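PDB 4MF9: hemin degrading factor from Pseudomonas aeruginosa, which binds heme and probably takes part in both its trafficking and its degradation. Local coordinates for residues E49-R54 with S141-D146; G122-V127 with A151-F156; A129-E132 with G137-R140; E206-L211 with T229-L234. All blocks are in the same frame, centred on the assembly; numbering follows the deposited sequence.

Contact 1. Residues E49-R54 with S141-D146; sequences ELVASR and SIQVFD
Between Gln143 and Phe145 of the strand and Val51 of the helix lies a small example of how a helix docks on a sheet: one branched side chain settles among the side chains that the strand sends to the same face. Following the strand from its start, Ser141 does not reach the helix but acts in the second shell, because its OG accepts a bond from Gln143 NE2 at 3.0 Å, bent to 148° at the hydrogen and tilted from the amide plane. That bond fixes the rotation of the amide and directs the other end of the group at the helix, where Gln143 OE1 lies 4.0 Å from Val51 CG2 in a plain van der Waals approach. Two residues on, Phe145 makes the main contact. Its CG is anti to the carbonyl carbon (chi1 -58°), which carries the ring out toward the helix; Phe145 CZ meets Val51 CG2 at 3.4 Å, and CE2 of the same ring lies 4.0 Å from Val51 CB. The valine comes at the ring obliquely, mainly with the CG2 branch. No hydrogen bond joins the two segments; van der Waals packing does the work. Helix 47-52 thus rests on the C-terminal half of strand 138-146: Val51 also touches Phe128 of strand 124-133, while Leu50 and Arg54 pack against Trp24 of helix 17-30.

Contact 2. Residues G122-V127 with A151-F156; sequences GGWNAV and AVHKVF
Trp124 NE1 gives its N-H to the backbone oxygen of His270, outside the two segments, while Val152 CG1 sits 3.4 Å from the same nitrogen. The methyl group does not compete for the N-H, since it lies above the ring, 3.3 Å from the plane and displaced toward the rim. Measured to the centroid of the five-membered ring, Val152 CG1 is 3.7 Å away and 28° off the normal, a CH-pi contact over one face. Val152 turns its CG1 branch away from the backbone N (chi1 165°) and presents it to the indole, and the two side chains cross at about a right angle. Beyond the pyrrole half, Trp124 CZ2 is still 3.8 Å from the same Val152 CG1.

The far end of the indole approaches the next residue more loosely: Trp124 CH2 is 4.3 Å from His153 CD2, and the rings meet obliquely. Both imidazole nitrogens of this buried histidine are engaged, ND1 with Thr83 and NE2 with Tyr96, which fixes the turn of its ring. Trp124 itself meets Trp66 edge-to-face.

Trp124 also touches Val144 of the strand that runs between the two segments, and close by Asn125 and Ala126 both face Phe145 in a classic beta bulge. The indole does not line the heme pocket. Strands 124-133, 138-146 and 151-157 are consecutive antiparallel strands of one sheet within the HemS/ChuX domain, and Trp124 and Val152 reach each other past the middle one.

Contact 3. Residues A129-E132 with G137-R140; sequences AIAE and GTQR
Glu132 and Gln139 face each other as a hydrogen-bonded antiparallel pair, and the glutamate can be followed outward from the backbone. Its CB lies 3.5 Å from Gln139 O and 4.4 Å from Gln139 CB. From there CG stands anti to the backbone N (chi1 -175°) and the chain runs on extended, alongside the similarly stretched glutamine. At the tip, Glu132 OE2 accepts a bond of 2.6 Å from a water, which also donates to Gln139 OE1 at 2.9 Å, so that one molecule bridges the two ends. The same OE2 has a salt bridge with Arg54, which ties the carboxylate to the segment after helix 47-52, while OE1 has a long, weak ion pair with Arg28.

Below these tips is the ladder of a beta hairpin formed by strands 124-133 and 138-146. Glu132 N donates to Gln139 O at 2.8 Å and an almost straight 172°, and Gln139 N returns a bond to Glu132 O. The adjoining non-hydrogen-bonded pair is Ala131 with Arg140, where Arg140 CA directs its hydrogen at Ile130 O, 3.1 Å away. On that face Thr138 OG1 sits over the centre of the Arg140 guanidinium, 3.6 Å above its plane, and Arg140 makes a cation-pi contact with Trp166.

Contact 4. Residues E206-L211 with T229-L234; sequences EGWAAL and TQALRL
Trp208 and Leu232 form the tight part of this helix-to-helix contact, with Trp208 CH2 3.6 Å from Leu232 CD2. The methyl arrives at the edge of the indole, in the plane of the ring, so no face is used. CG of the tryptophan lies anti to the backbone N (chi1 -168°), which extends the six-membered ring toward the other helix. For Leu232 the CB starts away from the tryptophan, and the CD2 branch turns back to reach it.

The neighbouring contact with Ala231 is looser: Trp208 CZ3 stands 4.0 Å from Ala231 O and 4.4 Å from Ala231 CB, obliquely and without a hydrogen bond. Trp208 CA and Ala231 CA are 9.6 Å apart, and the indole bridges that distance between the two segments.

That indole is buried near the heme pocket, where both helices pack against an antiparallel sheet: Leu232 on Trp309 and Val311 of strand 307-313, Trp208 on the same Val311. Its NE1 donates to the backbone oxygen of Arg312, next to the heme-binding Lys313, while Phe217 meets the ring edge-to-face and Trp239 with planes at about 35°. The side chains of Trp208 and Lys313 are about 4 Å apart.

On the outer side of the first helix, by contrast, Glu206, Ala209 and Ala210 are exposed. Arg233 of the second helix is likewise exposed, in a salt bridge with Asp196.

In the fold
Contacts 1 to 3 all reach one antiparallel sheet, and contact 4 lies across the molecule. Contacts 1 and 2 have centres about 8 Å apart and are joined by probable backbone hydrogen bonds: Val144 O is 2.7 Å from Val152 N, and Phe145 N is 2.8 Å from Ala126 O. Contact 3 lies farther out along strand 138-146, which contact 1 also uses, and the Arg54-Glu132 salt bridge ties the two. Contact 4, about 39 Å from contact 1 between centres, is on the opposite side of the chain's centre. The heme lies about 9 Å from the side chain of Trp208 and about 11 Å from that of Trp124; contacts 1 and 3 lie away from it.

Contact 1. Residues E49-R54 with S141-D146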
loop_
_atom_site.group_PDB
_atom_site.type_symbol
_atom_site.label_atom_id
_atom_site.label_comp_id
_atom_site.label_asym_id
_atom_site.label_seq_id
_atom_site.Cartn_x
_atom_site.Cartn_y
_atom_site.Cartn_z
ATOM N N GLU A 49 2.330 -18.385 -4.537
ATOM C CA GLU A 49 2.486 -19.809 -4.676
ATOM C C GLU A 49 1.896 -20.545 -3.490
ATOM O O GLU A 49 1.210 -21.492 -3.646
ATOM C CB GLU A 49 3.925 -20.145 -4.800
ATOM C CG GLU A 49 4.496 -19.873 -6.141
ATOM C CD GLU A 49 6.010 -19.989 -6.147
ATOM O OE1 GLU A 49 6.709 -19.016 -5.790
ATOM O OE2 GLU A 49 6.464 -21.086 -6.453
ATOM N N LEU A 50 2.149 -20.007 -2.316
ATOM C CA LEU A 50 1.658 -20.578 -1.061
ATOM C C LEU A 50 0.135 -20.601 -1.066
ATOM O O LEU A 50 -0.482 -21.630 -0.769
ATOM C CB LEU A 50 2.168 -19.780 0.144
ATOM C CG LEU A 50 2.612 -20.532 1.408
ATOM C CD1 LEU A 50 2.770 -19.605 2.603
ATOM C CD2 LEU A 50 1.658 -21.639 1.760
ATOM N N VAL A 51 -0.472 -19.471 -1.419
ATOM C CA VAL A 51 -1.930 -19.387 -1.517
ATOM C C VAL A 51 -2.496 -20.350 -2.573
ATOM O O VAL A 51 -3.512 -21.012 -2.345
ATOM C CB VAL A 51 -2.388 -17.933 -1.784
ATOM C CG1 VAL A 51 -3.892 -17.876 -2.003
ATOM C CG2 VAL A 51 -1.984 -17.024 -0.624
ATOM N N ALA A 52 -1.835 -20.447 -3.721
ATOM C CA ALA A 52 -2.283 -21.374 -4.755
ATOM C C ALA A 52 -2.194 -22.827 -4.282
ATOM O O ALA A 52 -2.937 -23.675 -4.755
ATOM C CB ALA A 52 -1.498 -21.178 -6.034
ATOM N N SER A 53 -1.300 -23.122 -3.345
ATOM C CA SER A 53 -1.237 -24.488 -2.811
ATOM C C SER A 53 -2.495 -24.817 -2.000
ATOM O O SER A 53 -2.736 -25.979 -1.659
ATOM C CB SER A 53 0.010 -24.687 -1.950
ATOM O OG SER A 53 -0.209 -24.219 -0.637
ATOM N N ARG A 54 -3.260 -23.792 -1.644
ATOM C CA ARG A 54 -4.521 -23.892 -0.943
ATOM C C ARG A 54 -5.750 -24.239 -1.799
ATOM O O ARG A 54 -6.770 -24.558 -1.286
ATOM C CB ARG A 54 -4.808 -22.591 -0.158
ATOM C CG ARG A 54 -3.765 -22.230 0.887
ATOM C CD ARG A 54 -4.056 -20.967 1.658
ATOM N NE ARG A 54 -5.232 -21.076 2.477
ATOM C CZ ARG A 54 -5.429 -20.354 3.561
ATOM N NH1 ARG A 54 -4.536 -19.453 3.895
ATOM N NH2 ARG A 54 -6.472 -20.531 4.309
ATOM N N SER A 141 -11.484 -13.976 2.566
ATOM C CA SER A 141 -10.715 -12.892 1.996
ATOM C C SER A 141 -10.516 -13.032 0.508
ATOM O O SER A 141 -10.496 -14.130 0.031
ATOM C CB SER A 141 -9.370 -12.735 2.668
ATOM O OG SER A 141 -8.519 -13.777 2.485
ATOM N N ILE A 142 -10.371 -11.905 -0.174
ATOM C CA ILE A 142 -9.931 -11.870 -1.579
ATOM C C ILE A 142 -8.482 -11.414 -1.605
ATOM O O ILE A 142 -8.189 -10.439 -1.032
ATOM C CB ILE A 142 -10.804 -10.921 -2.414
ATOM C CG1 ILE A 142 -12.282 -11.337 -2.357
ATOM C CG2 ILE A 142 -10.287 -10.801 -3.807
ATOM C CD1 ILE A 142 -12.505 -12.709 -2.858
ATOM N N GLN A 143 -7.591 -12.186 -2.188
ATOM C CA GLN A 143 -6.197 -11.833 -2.138
ATOM C C GLN A 143 -5.552 -11.786 -3.529
ATOM O O GLN A 143 -5.645 -12.712 -4.261
ATOM C CB GLN A 143 -5.383 -12.724 -1.195
ATOM C CG GLN A 143 -5.988 -12.930 0.185
ATOM C CD GLN A 143 -5.054 -13.552 1.232
ATOM O OE1 GLN A 143 -3.954 -13.880 0.980
ATOM N NE2 GLN A 143 -5.540 -13.647 2.411
ATOM N N VAL A 144 -4.877 -10.695 -3.828
ATOM C CA VAL A 144 -4.314 -10.464 -5.155
ATOM C C VAL A 144 -2.792 -10.506 -5.106
ATOM O O VAL A 144 -2.180 -9.954 -4.178
ATOM C CB VAL A 144 -4.776 -9.087 -5.718
ATOM C CG1 VAL A 144 -4.135 -8.822 -7.081
ATOM C CG2 VAL A 144 -6.296 -9.051 -5.838
ATOM N N PHE A 145 -2.184 -11.123 -6.121
ATOM C CA PHE A 145 -0.728 -11.255 -6.202
ATOM C C PHE A 145 -0.152 -10.799 -7.545
ATOM O O PHE A 145 -0.830 -10.882 -8.579
ATOM C CB PHE A 145 -0.326 -12.702 -5.885
ATOM C CG PHE A 145 -0.789 -13.148 -4.529
ATOM C CD1 PHE A 145 -0.002 -12.919 -3.405
ATOM C CD2 PHE A 145 -2.033 -13.752 -4.369
ATOM C CE1 PHE A 145 -0.433 -13.302 -2.145
ATOM C CE2 PHE A 145 -2.472 -14.136 -3.100
ATOM C CZ PHE A 145 -1.668 -13.907 -1.992
ATOM N N ASP A 146 1.088 -10.301 -7.522
ATOM C CA ASP A 146 1.712 -9.732 -8.723
ATOM C C ASP A 146 2.481 -10.768 -9.555
ATOM O O ASP A 146 2.459 -11.955 -9.242
ATOM C CB ASP A 146 2.582 -8.490 -8.398
ATOM C CG ASP A 146 3.818 -8.809 -7.561
ATOM O OD1 ASP A 146 4.290 -9.961 -7.553
ATOM O OD2 ASP A 146 4.343 -7.875 -6.907
#

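Contact 2. Residues G122-V127 with A151-F156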
loop_
_atom_site.group_PDB
_atom_site.type_symbol
_atom_site.label_atom_id
_atom_site.label_comp_id
_atom_site.label_asym_id
_atom_site.label_seq_id
_atom_site.Cartn_x
_atom_site.Cartn_y
_atom_site.Cartn_z
ATOM N N GLY A 122 -1.987 -3.336 -14.078
ATOM C CA GLY A 122 -1.139 -3.961 -15.035
ATOM C C GLY A 122 -0.275 -5.056 -14.533
ATOM O O GLY A 122 -0.028 -5.976 -15.222
ATOM N N GLY A 123 0.233 -4.910 -13.327
ATOM C CA GLY A 123 1.045 -5.949 -12.711
ATOM C C GLY A 123 0.242 -6.952 -11.884
ATOM O O GLY A 123 0.794 -7.902 -11.318
ATOM N N TRP A 124 -1.066 -6.749 -11.794
ATOM C CA TRP A 124 -1.901 -7.676 -11.033
ATOM C C TRP A 124 -1.997 -8.997 -11.791
ATOM O O TRP A 124 -2.392 -9.016 -12.952
ATOM C CB TRP A 124 -3.299 -7.101 -10.835
ATOM C CG TRP A 124 -3.357 -5.932 -9.899
ATOM C CD1 TRP A 124 -2.387 -4.986 -9.694
ATOM C CD2 TRP A 124 -4.443 -5.592 -9.024
ATOM N NE1 TRP A 124 -2.814 -4.070 -8.754
ATOM C CE2 TRP A 124 -4.068 -4.423 -8.325
ATOM C CE3 TRP A 124 -5.701 -6.155 -8.776
ATOM C CZ2 TRP A 124 -4.903 -3.810 -7.396
ATOM C CZ3 TRP A 124 -6.530 -5.545 -7.844
ATOM C CH2 TRP A 124 -6.126 -4.381 -7.167
ATOM N N ASN A 125 -1.633 -10.100 -11.149
ATOM C CA ASN A 125 -1.507 -11.356 -11.879
ATOM C C ASN A 125 -2.541 -12.422 -11.528
ATOM O O ASN A 125 -3.223 -12.962 -12.406
ATOM C CB ASN A 125 -0.110 -11.935 -11.698
ATOM C CG ASN A 125 0.093 -13.197 -12.507
ATOM O OD1 ASN A 125 -0.167 -13.218 -13.709
ATOM N ND2 ASN A 125 0.534 -14.259 -11.855
ATOM N N ALA A 126 -2.637 -12.740 -10.246
ATOM C CA ALA A 126 -3.540 -13.792 -9.813
ATOM C C ALA A 126 -4.346 -13.317 -8.615
ATOM O O ALA A 126 -3.879 -12.476 -7.826
ATOM C CB ALA A 126 -2.766 -15.043 -9.476
ATOM N N VAL A 127 -5.554 -13.858 -8.489
ATOM C CA VAL A 127 -6.468 -13.472 -7.419
ATOM C C VAL A 127 -7.201 -14.708 -6.892
ATOM O O VAL A 127 -7.692 -15.536 -7.675
ATOM C CB VAL A 127 -7.467 -12.405 -7.909
ATOM C CG1 VAL A 127 -8.052 -12.796 -9.262
ATOM C CG2 VAL A 127 -8.563 -12.189 -6.891
ATOM N N ALA A 151 2.233 -10.275 -2.605
ATOM C CA ALA A 151 0.905 -9.708 -2.383
ATOM C C ALA A 151 0.773 -8.301 -2.943
ATOM O O ALA A 151 1.674 -7.461 -2.784
ATOM C CB ALA A 151 0.565 -9.710 -0.908
ATOM N N VAL A 152 -0.359 -8.040 -3.582
ATOM C CA VAL A 152 -0.653 -6.702 -4.075
ATOM C C VAL A 152 -1.585 -5.982 -3.104
ATOM O O VAL A 152 -1.311 -4.854 -2.670
ATOM C CB VAL A 152 -1.288 -6.750 -5.483
ATOM C CG1 VAL A 152 -1.903 -5.427 -5.811
ATOM C CG2 VAL A 152 -0.250 -7.093 -6.507
ATOM N N HIS A 153 -2.656 -6.669 -2.728
ATOM C CA HIS A 153 -3.801 -6.055 -2.073
ATOM C C HIS A 153 -4.703 -7.177 -1.572
ATOM O O HIS A 153 -4.886 -8.189 -2.271
ATOM C CB HIS A 153 -4.565 -5.247 -3.125
ATOM C CG HIS A 153 -5.742 -4.484 -2.589
ATOM N ND1 HIS A 153 -5.650 -3.610 -1.527
ATOM C CD2 HIS A 153 -7.032 -4.445 -3.005
ATOM C CE1 HIS A 153 -6.842 -3.076 -1.297
ATOM N NE2 HIS A 153 -7.694 -3.566 -2.180
ATOM N N LYS A 154 -5.292 -7.003 -0.393
ATOM C CA LYS A 154 -6.225 -8.015 0.128
ATOM C C LYS A 154 -7.450 -7.322 0.677
ATOM O O LYS A 154 -7.344 -6.220 1.225
ATOM C CB LYS A 154 -5.587 -8.835 1.258
ATOM C CG LYS A 154 -4.409 -9.669 0.836
ATOM C CD LYS A 154 -3.590 -10.108 2.044
ATOM C CE LYS A 154 -2.509 -11.090 1.615
ATOM N NZ LYS A 154 -1.578 -11.399 2.724
ATOM N N VAL A 155 -8.611 -7.960 0.547
ATOM C CA VAL A 155 -9.801 -7.455 1.214
ATOM C C VAL A 155 -10.453 -8.536 2.060
ATOM O O VAL A 155 -10.725 -9.648 1.591
ATOM C CB VAL A 155 -10.781 -6.662 0.270
ATOM C CG1 VAL A 155 -10.145 -6.362 -1.094
ATOM C CG2 VAL A 155 -12.104 -7.312 0.130
ATOM N N PHE A 156 -10.639 -8.208 3.333
ATOM C CA PHE A 156 -11.109 -9.171 4.310
ATOM C C PHE A 156 -12.551 -8.894 4.681
ATOM O O PHE A 156 -12.922 -7.750 4.942
ATOM C CB PHE A 156 -10.224 -9.116 5.559
ATOM C CG PHE A 156 -8.926 -9.857 5.410
ATOM C CD1 PHE A 156 -7.836 -9.256 4.790
ATOM C CD2 PHE A 156 -8.797 -11.160 5.884
ATOM C CE1 PHE A 156 -6.638 -9.944 4.643
ATOM C CE2 PHE A 156 -7.601 -11.844 5.747
ATOM C CZ PHE A 156 -6.518 -11.234 5.126
#

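Contact 3. Residues A129-E132 with G137-R140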
loop_
_atom_site.group_PDB
_atom_site.type_symbol
_atom_site.label_atom_id
_atom_site.label_comp_id
_atom_site.label_asym_id
_atom_site.label_seq_id
_atom_site.Cartn_x
_atom_site.Cartn_y
_atom_site.Cartn_z
ATOM N N ALA A 129 -9.957 -16.386 -3.769
ATOM C CA ALA A 129 -10.928 -16.188 -2.709
ATOM C C ALA A 129 -10.662 -17.282 -1.702
ATOM O O ALA A 129 -10.741 -18.472 -2.039
ATOM C CB ALA A 129 -12.346 -16.305 -3.256
ATOM N N ILE A 130 -10.344 -16.879 -0.495
ATOM C CA ILE A 130 -10.025 -17.780 0.576
ATOM C C ILE A 130 -11.186 -17.870 1.593
ATOM O O ILE A 130 -11.725 -16.890 1.987
ATOM C CB ILE A 130 -8.721 -17.349 1.250
ATOM C CG1 ILE A 130 -7.583 -17.314 0.240
ATOM C CG2 ILE A 130 -8.365 -18.239 2.404
ATOM C CD1 ILE A 130 -6.240 -16.998 0.808
ATOM N N ALA A 131 -11.559 -19.070 1.998
ATOM C CA ALA A 131 -12.533 -19.230 3.071
ATOM C C ALA A 131 -11.919 -20.137 4.130
ATOM O O ALA A 131 -12.079 -21.362 4.084
ATOM C CB ALA A 131 -13.837 -19.826 2.527
ATOM N N GLU A 132 -11.247 -19.551 5.090
ATOM C CA GLU A 132 -10.380 -20.223 5.998
ATOM C C GLU A 132 -11.108 -20.660 7.277
ATOM O O GLU A 132 -11.608 -19.841 7.935
ATOM C CB GLU A 132 -9.221 -19.317 6.382
ATOM C CG GLU A 132 -8.227 -20.044 7.237
ATOM C CD GLU A 132 -6.850 -19.459 7.272
ATOM O OE1 GLU A 132 -6.048 -20.028 7.968
ATOM O OE2 GLU A 132 -6.565 -18.473 6.637
ATOM N N GLY A 137 -15.955 -20.274 13.132
ATOM C CA GLY A 137 -16.435 -19.699 11.895
ATOM C C GLY A 137 -15.406 -19.832 10.797
ATOM O O GLY A 137 -14.495 -20.669 10.875
ATOM N N THR A 138 -15.551 -18.994 9.775
ATOM C CA THR A 138 -14.662 -19.027 8.627
ATOM C C THR A 138 -14.238 -17.605 8.233
ATOM O O THR A 138 -15.062 -16.685 8.156
ATOM C CB THR A 138 -15.288 -19.820 7.453
ATOM O OG1 THR A 138 -15.049 -19.149 6.207
ATOM C CG2 THR A 138 -16.788 -19.998 7.657
ATOM N N GLN A 139 -12.964 -17.415 7.998
ATOM C CA GLN A 139 -12.411 -16.103 7.685
ATOM C C GLN A 139 -12.239 -16.037 6.167
ATOM O O GLN A 139 -11.556 -16.844 5.609
ATOM C CB GLN A 139 -11.077 -15.910 8.401
ATOM C CG GLN A 139 -10.455 -14.532 8.349
ATOM C CD GLN A 139 -9.155 -14.476 9.110
ATOM O OE1 GLN A 139 -8.070 -14.494 8.543
ATOM N NE2 GLN A 139 -9.266 -14.431 10.419
ATOM N N ARG A 140 -12.938 -15.103 5.557
ATOM C CA ARG A 140 -13.007 -14.992 4.108
ATOM C C ARG A 140 -12.213 -13.793 3.622
ATOM O O ARG A 140 -12.225 -12.724 4.243
ATOM C CB ARG A 140 -14.467 -14.891 3.655
ATOM C CG ARG A 140 -15.309 -16.071 4.163
ATOM C CD ARG A 140 -16.775 -15.915 3.820
ATOM N NE ARG A 140 -17.517 -17.136 4.145
ATOM C CZ ARG A 140 -18.078 -17.378 5.326
ATOM N NH1 ARG A 140 -17.993 -16.482 6.303
ATOM N NH2 ARG A 140 -18.733 -18.517 5.531
HETATM O O HOH W 1 -7.363 -16.044 6.147
#

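Contact 4. Residues E206-L211 with T229-L234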
loop_
_atom_site.group_PDB
_atom_site.type_symbol
_atom_site.label_atom_id
_atom_site.label_comp_id
_atom_site.label_asym_id
_atom_site.label_seq_id
_atom_site.Cartn_x
_atom_site.Cartn_y
_atom_site.Cartn_z
ATOM N N GLU A 206 14.268 23.621 -12.014
ATOM C CA GLU A 206 13.402 24.493 -12.774
ATOM C C GLU A 206 12.015 23.924 -12.958
ATOM O O GLU A 206 11.046 24.559 -12.637
ATOM C CB GLU A 206 14.041 24.822 -14.124
ATOM C CG GLU A 206 13.219 25.803 -14.910
ATOM C CD GLU A 206 13.913 26.360 -16.167
ATOM O OE1 GLU A 206 15.108 26.119 -16.405
ATOM O OE2 GLU A 206 13.197 27.023 -16.873
ATOM N N GLY A 207 11.958 22.661 -13.353
ATOM C CA GLY A 207 10.701 21.945 -13.468
ATOM C C GLY A 207 9.972 21.811 -12.141
ATOM O O GLY A 207 8.736 21.886 -12.096
ATOM N N TRP A 208 10.730 21.611 -11.062
ATOM C CA TRP A 208 10.156 21.493 -9.716
ATOM C C TRP A 208 9.399 22.763 -9.345
ATOM O O TRP A 208 8.243 22.709 -8.923
ATOM C CB TRP A 208 11.256 21.228 -8.677
ATOM C CG TRP A 208 10.736 20.814 -7.303
ATOM C CD1 TRP A 208 9.866 21.506 -6.499
ATOM C CD2 TRP A 208 11.087 19.627 -6.580
ATOM N NE1 TRP A 208 9.648 20.812 -5.329
ATOM C CE2 TRP A 208 10.384 19.653 -5.357
ATOM C CE3 TRP A 208 11.926 18.541 -6.852
ATOM C CZ2 TRP A 208 10.504 18.638 -4.402
ATOM C CZ3 TRP A 208 12.044 17.537 -5.905
ATOM C CH2 TRP A 208 11.337 17.590 -4.696
ATOM N N ALA A 209 10.044 23.893 -9.523
ATOM C CA ALA A 209 9.476 25.197 -9.263
ATOM C C ALA A 209 8.206 25.431 -10.130
ATOM O O ALA A 209 7.319 26.104 -9.731
ATOM C CB ALA A 209 10.524 26.253 -9.539
ATOM N N ALA A 210 8.165 24.826 -11.294
ATOM C CA ALA A 210 7.071 24.955 -12.250
ATOM C C ALA A 210 5.892 23.968 -12.069
ATOM O O ALA A 210 4.858 24.091 -12.675
ATOM C CB ALA A 210 7.641 24.905 -13.652
ATOM N N LEU A 211 6.001 23.060 -11.117
ATOM C CA LEU A 211 4.990 22.041 -10.913
ATOM C C LEU A 211 3.643 22.600 -10.713
ATOM O O LEU A 211 3.498 23.527 -10.014
ATOM C CB LEU A 211 5.358 21.223 -9.703
ATOM C CG LEU A 211 6.119 20.022 -10.162
ATOM C CD1 LEU A 211 6.920 19.405 -9.042
ATOM C CD2 LEU A 211 5.126 19.045 -10.769
ATOM N N THR A 229 14.562 9.651 -4.156
ATOM C CA THR A 229 15.439 10.144 -3.087
ATOM C C THR A 229 16.530 11.023 -3.674
ATOM O O THR A 229 16.939 12.022 -3.085
ATOM C CB THR A 229 16.071 8.986 -2.305
ATOM O OG1 THR A 229 16.816 8.137 -3.195
ATOM C CG2 THR A 229 14.985 8.170 -1.648
ATOM N N GLN A 230 17.001 10.647 -4.845
ATOM C CA GLN A 230 17.996 11.395 -5.573
ATOM C C GLN A 230 17.511 12.795 -5.918
ATOM O O GLN A 230 18.237 13.709 -5.741
ATOM C CB GLN A 230 18.334 10.655 -6.847
ATOM C CG GLN A 230 19.412 11.208 -7.712
ATOM C CD GLN A 230 19.788 10.246 -8.809
ATOM O OE1 GLN A 230 18.949 9.756 -9.509
ATOM N NE2 GLN A 230 21.047 10.003 -8.943
ATOM N N ALA A 231 16.283 12.926 -6.386
ATOM C CA ALA A 231 15.751 14.252 -6.695
ATOM C C ALA A 231 15.584 15.106 -5.436
ATOM O O ALA A 231 15.805 16.309 -5.475
ATOM C CB ALA A 231 14.438 14.132 -7.423
ATOM N N LEU A 232 15.158 14.490 -4.334
ATOM C CA LEU A 232 15.000 15.208 -3.068
ATOM C C LEU A 232 16.341 15.789 -2.632
ATOM O O LEU A 232 16.436 16.951 -2.229
ATOM C CB LEU A 232 14.454 14.280 -1.979
ATOM C CG LEU A 232 13.114 13.616 -2.269
ATOM C CD1 LEU A 232 12.612 12.813 -1.071
ATOM C CD2 LEU A 232 12.095 14.651 -2.697
ATOM N N ARG A 233 17.369 14.989 -2.766
ATOM C CA ARG A 233 18.732 15.315 -2.457
ATOM C C ARG A 233 19.230 16.488 -3.307
ATOM O O ARG A 233 19.998 17.279 -2.869
ATOM C CB ARG A 233 19.588 14.154 -2.876
ATOM C CG ARG A 233 20.813 13.934 -2.080
ATOM C CD ARG A 233 21.147 12.486 -1.887
ATOM N NE ARG A 233 21.462 11.755 -3.091
ATOM C CZ ARG A 233 20.917 10.590 -3.387
ATOM N NH1 ARG A 233 20.027 10.071 -2.592
ATOM N NH2 ARG A 233 21.241 9.963 -4.474
ATOM N N LEU A 234 18.814 16.525 -4.563
ATOM C CA LEU A 234 19.320 17.524 -5.506
ATOM C C LEU A 234 18.418 18.750 -5.587
ATOM O O LEU A 234 18.773 19.755 -6.215
ATOM C CB LEU A 234 19.465 16.905 -6.898
ATOM C CG LEU A 234 20.360 15.679 -7.067
ATOM C CD1 LEU A 234 20.322 15.193 -8.502
ATOM C CD2 LEU A 234 21.787 15.974 -6.655
#